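Local coordinates for protein lectin (Pleurotus ostreatus, PDB 6T0Q) that binds N-acetylgalactosamine and probably other galactose-type sugars through calcium-carrying carbohydrate-binding modules, at residues 87-92 with 101-106. Numbering follows the deposited sequence.
Sequences VRIGTG and LFVALQ. With NAG (2-acetamido-2-deoxy-beta-D-glucopyranose), chain C; NAG (2-acetamido-2-deoxy-beta-D-glucopyranose), chain B.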
# COMPACT_ATOMS: atom_id res chain seq x y z
N VAL A 87 -8.09 11.94 21.78
CA VAL A 87 -7.63 10.56 21.64
C VAL A 87 -6.65 10.26 22.76
O VAL A 87 -5.68 11.01 22.96
CB VAL A 87 -6.98 10.34 20.27
CG1 VAL A 87 -6.46 8.90 20.15
CG2 VAL A 87 -7.97 10.66 19.14
N ARG A 88 -6.89 9.17 23.50
CA ARG A 88 -5.94 8.77 24.53
C ARG A 88 -4.66 8.26 23.88
O ARG A 88 -4.69 7.32 23.08
CB ARG A 88 -6.53 7.69 25.43
CG ARG A 88 -5.56 7.26 26.55
CD ARG A 88 -6.11 6.08 27.35
NE ARG A 88 -6.29 4.91 26.49
CZ ARG A 88 -7.10 3.90 26.76
NH1 ARG A 88 -7.81 3.89 27.88
NH2 ARG A 88 -7.20 2.88 25.91
N ILE A 89 -3.52 8.86 24.24
CA ILE A 89 -2.23 8.52 23.66
C ILE A 89 -1.35 7.72 24.61
O ILE A 89 -0.48 6.98 24.14
CB ILE A 89 -1.50 9.80 23.18
CG1 ILE A 89 -2.37 10.53 22.16
CG2 ILE A 89 -0.18 9.47 22.52
CD1 ILE A 89 -2.93 9.62 21.11
N GLY A 90 -1.54 7.84 25.91
CA GLY A 90 -0.77 7.03 26.83
C GLY A 90 -1.20 7.25 28.26
O GLY A 90 -1.84 8.25 28.60
N THR A 91 -0.85 6.28 29.09
CA THR A 91 -1.04 6.35 30.53
C THR A 91 0.30 6.02 31.17
O THR A 91 1.06 5.20 30.65
CB THR A 91 -2.13 5.40 31.03
OG1 THR A 91 -1.65 4.06 30.94
CG2 THR A 91 -3.37 5.51 30.17
N GLY A 92 0.59 6.68 32.28
CA GLY A 92 1.87 6.47 32.93
C GLY A 92 1.82 6.93 34.37
O GLY A 92 0.76 7.28 34.90
N LEU A 101 6.08 9.95 24.54
CA LEU A 101 4.91 9.69 23.71
C LEU A 101 5.08 10.43 22.39
O LEU A 101 5.68 11.51 22.35
CB LEU A 101 3.62 10.15 24.41
CG LEU A 101 3.28 9.55 25.79
CD1 LEU A 101 2.07 10.26 26.38
CD2 LEU A 101 2.99 8.04 25.68
N PHE A 102 4.55 9.85 21.30
CA PHE A 102 4.63 10.45 19.97
C PHE A 102 3.23 10.49 19.36
O PHE A 102 2.45 9.55 19.54
CB PHE A 102 5.56 9.65 19.04
CG PHE A 102 6.96 9.46 19.59
CD1 PHE A 102 7.25 8.39 20.41
CD2 PHE A 102 7.96 10.36 19.28
CE1 PHE A 102 8.53 8.21 20.93
CE2 PHE A 102 9.26 10.19 19.78
CZ PHE A 102 9.54 9.12 20.61
N VAL A 103 2.91 11.56 18.63
CA VAL A 103 1.54 11.73 18.13
C VAL A 103 1.55 12.65 16.90
O VAL A 103 2.33 13.60 16.82
CB VAL A 103 0.61 12.28 19.24
CG1 VAL A 103 0.95 13.74 19.58
CG2 VAL A 103 -0.87 12.14 18.84
N ALA A 104 0.67 12.33 15.95
CA ALA A 104 0.36 13.23 14.84
C ALA A 104 -0.53 14.38 15.31
O ALA A 104 -1.30 14.24 16.27
CB ALA A 104 -0.34 12.47 13.71
N LEU A 105 -0.45 15.51 14.62
CA LEU A 105 -1.14 16.72 15.06
C LEU A 105 -2.03 17.26 13.96
O LEU A 105 -1.83 16.99 12.77
CB LEU A 105 -0.13 17.81 15.47
CG LEU A 105 0.72 17.46 16.69
CD1 LEU A 105 1.66 18.63 16.99
CD2 LEU A 105 -0.17 17.15 17.89
N GLN A 106 -3.02 18.05 14.37
CA GLN A 106 -3.78 18.88 13.44
C GLN A 106 -2.93 20.07 13.00
O GLN A 106 -2.04 20.52 13.73
CB GLN A 106 -5.07 19.37 14.09
CG GLN A 106 -6.07 18.24 14.38
CD GLN A 106 -7.14 18.65 15.36
OE1 GLN A 106 -7.14 19.76 15.89
NE2 GLN A 106 -8.06 17.74 15.62
C1 NAG C . 0.85 4.25 20.86
C2 NAG C . 1.36 4.97 22.12
C3 NAG C . 0.97 4.18 23.39
C4 NAG C . -0.50 3.76 23.38
C5 NAG C . -0.86 3.09 22.06
C6 NAG C . -2.34 2.79 21.93
C7 NAG C . 3.44 6.31 22.02
C8 NAG C . 4.94 6.25 22.02
N2 NAG C . 2.81 5.13 22.07
O3 NAG C . 1.22 4.97 24.55
O4 NAG C . -0.88 3.01 24.48
O5 NAG C . -0.53 3.98 20.98
O6 NAG C . -3.12 3.98 22.01
O7 NAG C . 2.84 7.37 21.97
C1 NAG B . -0.63 1.67 24.73
C2 NAG B . -0.34 1.41 26.22
C3 NAG B . -0.11 -0.09 26.46
C4 NAG B . -1.25 -0.92 25.89
C5 NAG B . -1.47 -0.58 24.42
C6 NAG B . -2.64 -1.32 23.81
C7 NAG B . 0.73 3.34 27.34
C8 NAG B . 2.04 3.97 27.71
N2 NAG B . 0.81 2.18 26.67
O3 NAG B . 0.03 -0.34 27.85
O4 NAG B . -0.98 -2.32 26.00
O5 NAG B . -1.73 0.83 24.29
O6 NAG B . -3.69 -0.45 23.42
O7 NAG B . -0.35 3.86 27.63
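Ile89 packs against Leu101 and Val103, and Gly90 meets Leu101, where two sheets of a β-sandwich meet at their edges. Residues 87-92 lie on an outermost strand of one antiparallel sheet and 101-104 on an outermost strand of another; they run antiparallel (176°), their axes approaching to 7.5 Å. Each takes its backbone pairing from its own sheet: Phe82 pairs with two consecutive residues, Ile89 and Gly90, making a classic β bulge, while Leu101 pairs with Ile72 and Val103 with Ala70.

Apolar contacts fill the interface. The side chains of Ile89 and Val103 cross at about a right angle, Ile89 CD1 meeting Val103 CG2 at 4.0 Å. Setting CG1 of Ile89 beside the backbone N (chi1 -58°) puts CG2 anti to it, 4.3 Å from Leu101 CB, while CG1 and CD1 run to Val103. Leu101 CD2 lies over the backbone of the bulge, 4.1 Å from Gly90 CA.

Polar contacts run through a glycan, probably N-linked at Asn301, in which O4 of the chain C N-acetylglucosamine joins C1 of the chain B one. The chain C sugar bridges both edges: its O3 donates to Ile89 O at 2.7 Å, and its acetamide O7 accepts from Phe102 N at 3.1 Å, nearly straight at 167°. The chain B sugar is held by 87-92, Thr91 N donating to its O7 at 2.9 Å. Main-chain groups at the two sheet edges thus hold one hydroxyl and two acetamide oxygens. The methyl C8 of the chain C sugar lies in plane at the Phe102 ring edge, 3.5 Å from Phe102 CD1.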